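Local coordinates for pyridoxal phosphate homeostasis protein (Bifidobacterium adolescentis ATCC 15703, PDB 3CPG), which probably binds pyridoxal 5'-phosphate and takes part in keeping the supply of this cofactor in balance, at residues Met246-Met250 / Val263-Ile267. Residues are numbered along the deposited sequence.
Sequences MTGDM and VGTAI. With ACT (acetate ion), chain B.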
loop_
_atom_site.group_PDB
_atom_site.type_symbol
_atom_site.label_atom_id
_atom_site.label_comp_id
_atom_site.label_asym_id
_atom_site.label_seq_id
_atom_site.Cartn_x
_atom_site.Cartn_y
_atom_site.Cartn_z
HETATM N N MSE A 246 0.161 8.888 -5.986
HETATM C CA MSE A 246 -1.211 8.495 -6.261
HETATM C C MSE A 246 -1.586 9.082 -7.613
HETATM O O MSE A 246 -0.703 9.446 -8.391
HETATM C CB MSE A 246 -2.128 9.004 -5.152
HETATM C CG MSE A 246 -1.716 8.468 -3.789
HETATM SE SE MSE A 246 -2.970 8.800 -2.352
HETATM C CE MSE A 246 -2.650 10.673 -2.209
ATOM N N THR A 247 -2.880 9.181 -7.900
ATOM C CA THR A 247 -3.322 9.699 -9.194
ATOM C C THR A 247 -2.733 11.046 -9.610
ATOM O O THR A 247 -2.305 11.211 -10.752
ATOM C CB THR A 247 -4.865 9.811 -9.257
ATOM O OG1 THR A 247 -5.444 8.505 -9.165
ATOM C CG2 THR A 247 -5.304 10.457 -10.574
ATOM N N GLY A 248 -2.700 12.002 -8.689
ATOM C CA GLY A 248 -2.205 13.324 -9.031
ATOM C C GLY A 248 -0.711 13.584 -9.019
ATOM O O GLY A 248 -0.257 14.582 -9.583
ATOM N N ASP A 249 0.065 12.699 -8.403
ATOM C CA ASP A 249 1.503 12.925 -8.333
ATOM C C ASP A 249 2.362 11.682 -8.539
ATOM O O ASP A 249 3.527 11.670 -8.133
ATOM C CB ASP A 249 1.851 13.552 -6.979
ATOM C CG ASP A 249 1.458 12.665 -5.812
ATOM O OD1 ASP A 249 1.153 11.480 -6.060
ATOM O OD2 ASP A 249 1.458 13.134 -4.651
HETATM N N MSE A 250 1.823 10.646 -9.176
HETATM C CA MSE A 250 2.616 9.431 -9.363
HETATM C C MSE A 250 3.887 9.615 -10.202
HETATM O O MSE A 250 4.897 8.954 -9.955
HETATM C CB MSE A 250 1.760 8.294 -9.944
HETATM C CG MSE A 250 1.253 8.502 -11.352
HETATM SE SE MSE A 250 0.362 6.906 -12.021
HETATM C CE MSE A 250 -1.403 7.290 -11.400
ATOM N N VAL A 263 -3.161 3.961 -6.514
ATOM C CA VAL A 263 -4.067 4.666 -7.409
ATOM C C VAL A 263 -5.541 4.296 -7.273
ATOM O O VAL A 263 -5.913 3.122 -7.319
ATOM C CB VAL A 263 -3.630 4.442 -8.876
ATOM C CG1 VAL A 263 -4.451 5.315 -9.811
ATOM C CG2 VAL A 263 -2.141 4.747 -9.022
ATOM N N GLY A 264 -6.374 5.320 -7.117
ATOM C CA GLY A 264 -7.802 5.110 -6.993
ATOM C C GLY A 264 -8.567 5.732 -8.148
ATOM O O GLY A 264 -9.036 5.031 -9.042
ATOM N N THR A 265 -8.666 7.058 -8.137
ATOM C CA THR A 265 -9.400 7.800 -9.159
ATOM C C THR A 265 -9.015 7.525 -10.615
ATOM O O THR A 265 -9.890 7.380 -11.473
ATOM C CB THR A 265 -9.297 9.315 -8.896
ATOM O OG1 THR A 265 -9.771 9.593 -7.573
ATOM C CG2 THR A 265 -10.131 10.093 -9.891
ATOM N N ALA A 266 -7.719 7.453 -10.903
ATOM C CA ALA A 266 -7.282 7.213 -12.274
ATOM C C ALA A 266 -7.773 5.869 -12.806
ATOM O O ALA A 266 -7.832 5.658 -14.020
ATOM C CB ALA A 266 -5.762 7.289 -12.365
ATOM N N ILE A 267 -8.125 4.966 -11.896
ATOM C CA ILE A 267 -8.608 3.644 -12.279
ATOM C C ILE A 267 -10.127 3.552 -12.273
ATOM O O ILE A 267 -10.742 3.145 -13.264
ATOM C CB ILE A 267 -8.073 2.549 -11.320
ATOM C CG1 ILE A 267 -6.567 2.368 -11.519
ATOM C CG2 ILE A 267 -8.817 1.228 -11.559
ATOM C CD1 ILE A 267 -5.931 1.419 -10.529
HETATM C C ACT B . -6.260 8.653 -5.973
HETATM O O ACT B . -7.380 8.191 -5.856
HETATM O OXT ACT B . -5.392 8.013 -6.543
HETATM C CH3 ACT B . -5.947 10.018 -5.411
#
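An acetate ion, probably from the crystallisation liquor, bridges the two loops. Its OXT accepts hydrogen bonds from Thr247 N (3.1 Å), Thr247 OG1 (2.7 Å) and Gly264 N (2.9 Å). Acetate O is held by Thr265 N at 2.9 Å and Thr265 OG1 at 3.3 Å. From these two segments, backbone amides and threonine hydroxyls form an anion-binding site. Gly264 suits the spot because a CB there would clash with acetate O. In the fold-type III barrels to which this family belongs, loops at this end of the barrel hold the cofactor phosphate, and Gly264 lies about 6 Å from the side chain of Lys57, the predicted attachment site, which carries no cofactor here; the acetate is therefore consistent with a phosphate mimic.

Thr247 also ties the loops directly: while donating to the acetate, OG1 accepts a hydrogen bond from Ala266 N at 3.1 Å. The side chain of Ala266 ends at CB, 3.4 Å from Thr247 OG1, so nothing bulkier crowds the hydroxyl. Next to these polar contacts, the flexible selenomethionine side chain of Met250 reaches across, its CE 3.6 Å from Val263 CG2, an apolar contact fitting their burial. Within residues 246-250, Asp249 OD1 accepts a hydrogen bond from Met246 N at 2.8 Å, which helps to close the turn.

Residues 246-250 lead from strand 241-243 into helix 250-255. Residues 263-267 continue from strand 260-263, which pairs in parallel with strand 51-55 through Val263. Helix 19-42 packs against Met250, Ala266 and Ile267, and its Arg35 donates a hydrogen bond to Thr247 O.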